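Local coordinates for protein GMP reductase (PDB 6JIG) that binds guanine nucleotides at its regulatory CBS domains and probably catalyses the NADPH-dependent deamination of GMP to IMP, at residues Leu179-Asn193 with Tyr205-Lys217. The protein carries 1 engineered substitution. Sequence-based numbering, arbitrary orientation.
Sequences LEEVTHLMRKGRTAN and YLVTLSDVVKLRK. With 5GP (guanosine-5'-monophosphate), chain C.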
loop_
_atom_site.group_PDB
_atom_site.type_symbol
_atom_site.label_atom_id
_atom_site.label_comp_id
_atom_site.label_asym_id
_atom_site.label_seq_id
_atom_site.Cartn_x
_atom_site.Cartn_y
_atom_site.Cartn_z
ATOM N N LEU A 179 57.626 -26.504 9.088
ATOM C CA LEU A 179 56.986 -25.386 9.770
ATOM C C LEU A 179 57.615 -25.150 11.136
ATOM O O LEU A 179 57.802 -23.999 11.550
ATOM C CB LEU A 179 55.479 -25.636 9.902
ATOM C CG LEU A 179 54.725 -24.580 10.724
ATOM C CD1 LEU A 179 54.789 -23.232 10.024
ATOM C CD2 LEU A 179 53.282 -24.977 10.969
ATOM N N GLU A 180 57.953 -26.228 11.854
ATOM C CA GLU A 180 58.599 -26.068 13.155
ATOM C C GLU A 180 59.981 -25.444 13.010
ATOM O O GLU A 180 60.378 -24.608 13.830
ATOM C CB GLU A 180 58.690 -27.414 13.875
ATOM N N GLU A 181 60.720 -25.818 11.961
ATOM C CA GLU A 181 62.076 -25.301 11.805
ATOM C C GLU A 181 62.067 -23.821 11.447
ATOM O O GLU A 181 62.850 -23.039 12.002
ATOM C CB GLU A 181 62.840 -26.102 10.749
ATOM C CG GLU A 181 64.274 -25.602 10.481
ATOM C CD GLU A 181 65.111 -25.384 11.759
ATOM O OE1 GLU A 181 64.898 -26.096 12.767
ATOM O OE2 GLU A 181 65.995 -24.497 11.755
ATOM N N VAL A 182 61.190 -23.411 10.528
ATOM C CA VAL A 182 61.170 -21.997 10.170
ATOM C C VAL A 182 60.602 -21.166 11.314
ATOM O O VAL A 182 61.013 -20.016 11.516
ATOM C CB VAL A 182 60.413 -21.786 8.844
ATOM C CG1 VAL A 182 58.891 -21.765 9.058
ATOM C CG2 VAL A 182 60.911 -20.517 8.144
ATOM N N THR A 183 59.696 -21.743 12.112
ATOM C CA THR A 183 59.213 -21.056 13.305
ATOM C C THR A 183 60.362 -20.792 14.270
ATOM O O THR A 183 60.468 -19.706 14.856
ATOM C CB THR A 183 58.129 -21.893 13.988
ATOM O OG1 THR A 183 57.011 -22.056 13.108
ATOM C CG2 THR A 183 57.664 -21.231 15.277
ATOM N N HIS A 184 61.232 -21.783 14.439
ATOM C CA HIS A 184 62.406 -21.616 15.279
ATOM C C HIS A 184 63.328 -20.532 14.734
ATOM O O HIS A 184 63.840 -19.703 15.497
ATOM C CB HIS A 184 63.135 -22.951 15.386
ATOM C CG HIS A 184 64.502 -22.843 15.976
ATOM N ND1 HIS A 184 64.716 -22.686 17.328
ATOM C CD2 HIS A 184 65.726 -22.873 15.398
ATOM C CE1 HIS A 184 66.016 -22.628 17.558
ATOM N NE2 HIS A 184 66.650 -22.734 16.402
ATOM N N LEU A 185 63.554 -20.512 13.418
ATOM C CA LEU A 185 64.428 -19.490 12.847
ATOM C C LEU A 185 63.861 -18.094 13.062
ATOM O O LEU A 185 64.607 -17.145 13.328
ATOM C CB LEU A 185 64.643 -19.737 11.357
ATOM C CG LEU A 185 65.412 -20.984 10.952
ATOM C CD1 LEU A 185 65.533 -21.035 9.431
ATOM C CD2 LEU A 185 66.782 -20.984 11.617
ATOM N N MET A 186 62.543 -17.947 12.931
ATOM C CA MET A 186 61.926 -16.644 13.150
ATOM C C MET A 186 61.973 -16.256 14.621
ATOM O O MET A 186 62.259 -15.101 14.952
ATOM C CB MET A 186 60.483 -16.655 12.638
ATOM C CG MET A 186 60.403 -16.670 11.120
ATOM S SD MET A 186 58.731 -16.914 10.471
ATOM C CE MET A 186 59.077 -16.630 8.736
ATOM N N ARG A 187 61.692 -17.205 15.516
ATOM C CA ARG A 187 61.736 -16.909 16.945
ATOM C C ARG A 187 63.147 -16.532 17.376
ATOM O O ARG A 187 63.354 -15.516 18.047
ATOM C CB ARG A 187 61.224 -18.104 17.747
ATOM C CG ARG A 187 59.763 -17.996 18.132
ATOM C CD ARG A 187 59.460 -18.752 19.417
ATOM N NE ARG A 187 59.488 -20.195 19.205
ATOM C CZ ARG A 187 58.407 -20.959 19.093
ATOM N NH1 ARG A 187 57.202 -20.423 19.176
ATOM N NH2 ARG A 187 58.533 -22.265 18.904
ATOM N N LYS A 188 64.139 -17.327 16.969
ATOM C CA LYS A 188 65.521 -17.050 17.356
ATOM C C LYS A 188 66.056 -15.807 16.651
ATOM O O LYS A 188 66.665 -14.938 17.285
ATOM C CB LYS A 188 66.403 -18.266 17.063
ATOM N N GLY A 189 65.842 -15.702 15.336
ATOM C CA GLY A 189 66.317 -14.550 14.580
ATOM C C GLY A 189 65.540 -13.265 14.819
ATOM O O GLY A 189 65.961 -12.211 14.327
ATOM N N ARG A 190 64.432 -13.332 15.558
ATOM C CA ARG A 190 63.528 -12.198 15.777
ATOM C C ARG A 190 63.232 -11.467 14.465
ATOM O O ARG A 190 63.358 -10.245 14.359
ATOM C CB ARG A 190 64.089 -11.247 16.841
ATOM C CG ARG A 190 64.283 -11.896 18.222
ATOM C CD ARG A 190 64.315 -10.870 19.358
ATOM N N THR A 191 62.819 -12.236 13.453
ATOM C CA THR A 191 62.571 -11.714 12.113
ATOM C C THR A 191 61.248 -12.254 11.570
ATOM O O THR A 191 60.717 -13.256 12.053
ATOM C CB THR A 191 63.717 -12.076 11.162
ATOM O OG1 THR A 191 63.461 -11.534 9.862
ATOM C CG2 THR A 191 63.853 -13.590 11.059
ATOM N N ALA A 192 60.724 -11.584 10.544
ATOM C CA ALA A 192 59.410 -11.908 9.996
ATOM C C ALA A 192 59.476 -12.461 8.580
ATOM O O ALA A 192 58.428 -12.751 7.987
ATOM C CB ALA A 192 58.505 -10.672 10.026
ATOM N N ASN A 193 60.672 -12.611 8.025
ATOM C CA ASN A 193 60.855 -13.095 6.667
ATOM C C ASN A 193 62.099 -13.962 6.634
ATOM O O ASN A 193 63.166 -13.536 7.087
ATOM C CB ASN A 193 60.996 -11.943 5.674
ATOM C CG ASN A 193 59.691 -11.214 5.443
ATOM O OD1 ASN A 193 58.788 -11.743 4.810
ATOM N ND2 ASN A 193 59.591 -9.986 5.949
ATOM N N TYR A 205 62.755 -19.274 -2.613
ATOM C CA TYR A 205 61.436 -19.104 -2.005
ATOM C C TYR A 205 61.509 -18.015 -0.948
ATOM O O TYR A 205 62.588 -17.524 -0.594
ATOM C CB TYR A 205 60.920 -20.396 -1.346
ATOM C CG TYR A 205 60.903 -21.607 -2.244
ATOM C CD1 TYR A 205 59.869 -21.812 -3.155
ATOM C CD2 TYR A 205 61.914 -22.551 -2.178
ATOM C CE1 TYR A 205 59.863 -22.926 -3.988
ATOM C CE2 TYR A 205 61.912 -23.663 -2.994
ATOM C CZ TYR A 205 60.890 -23.847 -3.900
ATOM O OH TYR A 205 60.908 -24.961 -4.714
ATOM N N LEU A 206 60.339 -17.666 -0.416
ATOM C CA LEU A 206 60.231 -16.816 0.758
ATOM C C LEU A 206 59.220 -17.428 1.713
ATOM O O LEU A 206 58.164 -17.906 1.280
ATOM C CB LEU A 206 59.811 -15.392 0.372
ATOM C CG LEU A 206 59.465 -14.479 1.547
ATOM C CD1 LEU A 206 60.752 -14.162 2.335
ATOM C CD2 LEU A 206 58.769 -13.203 1.052
ATOM N N VAL A 207 59.547 -17.433 3.005
ATOM C CA VAL A 207 58.598 -17.791 4.053
ATOM C C VAL A 207 58.384 -16.565 4.929
ATOM O O VAL A 207 59.353 -15.942 5.377
ATOM C CB VAL A 207 59.084 -18.987 4.892
ATOM C CG1 VAL A 207 57.953 -19.488 5.792
ATOM C CG2 VAL A 207 59.599 -20.103 3.987
ATOM N N THR A 208 57.120 -16.213 5.164
ATOM C CA THR A 208 56.776 -15.034 5.945
ATOM C C THR A 208 56.108 -15.423 7.255
ATOM O O THR A 208 55.425 -16.450 7.353
ATOM C CB THR A 208 55.836 -14.097 5.176
ATOM O OG1 THR A 208 54.539 -14.693 5.100
ATOM C CG2 THR A 208 56.346 -13.861 3.787
ATOM N N LEU A 209 56.300 -14.566 8.256
ATOM C CA LEU A 209 55.680 -14.779 9.556
ATOM C C LEU A 209 54.164 -14.842 9.440
ATOM O O LEU A 209 53.517 -15.639 10.132
ATOM C CB LEU A 209 56.105 -13.665 10.511
ATOM C CG LEU A 209 55.416 -13.541 11.861
ATOM C CD1 LEU A 209 55.649 -14.796 12.692
ATOM C CD2 LEU A 209 55.925 -12.311 12.584
ATOM N N SER A 210 53.578 -14.008 8.569
ATOM C CA SER A 210 52.123 -14.015 8.397
ATOM C C SER A 210 51.621 -15.403 8.037
ATOM O O SER A 210 50.610 -15.869 8.571
ATOM C CB SER A 210 51.707 -13.017 7.308
ATOM O OG SER A 210 52.038 -11.691 7.671
ATOM N N ASP A 211 52.306 -16.063 7.107
ATOM C CA ASP A 211 51.907 -17.399 6.683
ATOM C C ASP A 211 52.143 -18.419 7.787
ATOM O O ASP A 211 51.331 -19.327 7.985
ATOM C CB ASP A 211 52.678 -17.795 5.429
ATOM C CG ASP A 211 52.207 -17.062 4.196
ATOM O OD1 ASP A 211 50.984 -16.848 4.060
ATOM O OD2 ASP A 211 53.051 -16.714 3.346
ATOM N N VAL A 212 53.258 -18.291 8.505
ATOM C CA VAL A 212 53.558 -19.214 9.596
ATOM C C VAL A 212 52.502 -19.109 10.684
ATOM O O VAL A 212 52.004 -20.122 11.192
ATOM C CB VAL A 212 54.971 -18.944 10.150
ATOM C CG1 VAL A 212 55.184 -19.694 11.456
ATOM C CG2 VAL A 212 56.030 -19.333 9.117
ATOM N N VAL A 213 52.138 -17.882 11.057
ATOM C CA VAL A 213 51.110 -17.697 12.081
ATOM C C VAL A 213 49.807 -18.368 11.661
ATOM O O VAL A 213 49.168 -19.067 12.455
ATOM C CB VAL A 213 50.913 -16.197 12.368
ATOM C CG1 VAL A 213 49.589 -15.946 13.085
ATOM C CG2 VAL A 213 52.071 -15.673 13.189
ATOM N N LYS A 214 49.400 -18.180 10.405
ATOM C CA LYS A 214 48.170 -18.804 9.923
ATOM C C LYS A 214 48.244 -20.327 10.017
ATOM O O LYS A 214 47.286 -20.978 10.450
ATOM C CB LYS A 214 47.890 -18.378 8.482
ATOM C CG LYS A 214 47.382 -16.953 8.323
ATOM C CD LYS A 214 47.199 -16.615 6.848
ATOM C CE LYS A 214 46.753 -15.165 6.646
ATOM N NZ LYS A 214 47.274 -14.638 5.342
ATOM N N LEU A 215 49.370 -20.911 9.592
ATOM C CA LEU A 215 49.506 -22.367 9.602
ATOM C C LEU A 215 49.578 -22.919 11.018
ATOM O O LEU A 215 49.198 -24.073 11.256
ATOM C CB LEU A 215 50.741 -22.775 8.805
ATOM C CG LEU A 215 50.559 -22.520 7.313
ATOM C CD1 LEU A 215 51.892 -22.473 6.593
ATOM C CD2 LEU A 215 49.647 -23.586 6.717
ATOM N N ARG A 216 50.053 -22.121 11.969
ATOM C CA ARG A 216 50.077 -22.559 13.357
ATOM C C ARG A 216 48.720 -22.442 14.037
ATOM O O ARG A 216 48.491 -23.116 15.044
ATOM C CB ARG A 216 51.118 -21.757 14.140
ATOM C CG ARG A 216 52.554 -22.153 13.822
ATOM C CD ARG A 216 53.556 -21.180 14.427
ATOM N NE ARG A 216 53.184 -20.752 15.776
ATOM C CZ ARG A 216 53.583 -21.356 16.892
ATOM N NH1 ARG A 216 54.369 -22.421 16.826
ATOM N NH2 ARG A 216 53.204 -20.891 18.074
ATOM N N LYS A 217 47.816 -21.613 13.513
ATOM C CA LYS A 217 46.548 -21.346 14.176
ATOM C C LYS A 217 45.546 -22.456 13.883
ATOM O O LYS A 217 45.931 -23.616 13.695
ATOM C CB LYS A 217 45.987 -19.986 13.743
HETATM P P 5GP C . 52.555 -9.351 4.596
HETATM O O1P 5GP C . 52.950 -9.641 6.025
HETATM O O2P 5GP C . 53.670 -9.523 3.585
HETATM O O3P 5GP C . 51.557 -8.229 4.376
HETATM O "O5'" 5GP C . 51.715 -10.622 4.167
HETATM C "C5'" 5GP C . 52.224 -11.425 3.129
HETATM C "C4'" 5GP C . 51.163 -12.294 2.534
HETATM O "O4'" 5GP C . 51.235 -12.140 1.084
HETATM C "C3'" 5GP C . 51.403 -13.772 2.829
HETATM O "O3'" 5GP C . 50.167 -14.471 2.975
HETATM C "C2'" 5GP C . 52.158 -14.232 1.585
HETATM O "O2'" 5GP C . 52.112 -15.616 1.318
HETATM C "C1'" 5GP C . 51.491 -13.395 0.493
HETATM N N9 5GP C . 52.355 -13.225 -0.673
HETATM C C8 5GP C . 52.114 -13.766 -1.877
HETATM N N7 5GP C . 53.129 -13.476 -2.709
HETATM C C5 5GP C . 54.044 -12.765 -2.006
HETATM C C6 5GP C . 55.271 -12.211 -2.345
HETATM O O6 5GP C . 55.714 -12.342 -3.505
HETATM N N1 5GP C . 55.969 -11.543 -1.420
HETATM C C2 5GP C . 55.501 -11.390 -0.172
HETATM N N2 5GP C . 56.257 -10.702 0.724
HETATM N N3 5GP C . 54.292 -11.916 0.196
HETATM C C4 5GP C . 53.555 -12.609 -0.713
#
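Helix-helix packing backed by a strand pairing joins V212, on helix 209-216, to helix 179-189 within the second CBS motif, the helices running 128° apart. V212 is a knob in the hole formed by L179, V182, T183 and M186; its two branches meet different walls of the hole, CG1 lying 3.8 Å from L179 CD1 and CG2 3.8 Å from V182 CG1. T183 can face this apolar knob because its OG1, turned beside its own backbone N (chi1 -62°), donates to L179 O at 2.6 Å, on the opposite face of that carbonyl from T183 N. M186, unbranched and extended beyond CG, meets V212 CG2 with its SD, tip to tip, and carries CE on to 3.4 Å from V207 O, where the strand turns into the helix. There L209 N donates to A192 O (2.8 Å), from above the carbonyl plane, and the short side chain of A192 packs its CB against L209 CB (3.9 Å). N193 pairs with T208 in antiparallel, non-hydrogen-bonded fashion. T208 also N-caps helix 209-216, its OG1 accepting from D211 N. From the first turn S210 OG donates to the GMP phosphate (2.8 Å from O1P) and the D211 carboxylate faces the ribose hydroxyls, an arrangement typical of the nucleotide site of a CBS domain.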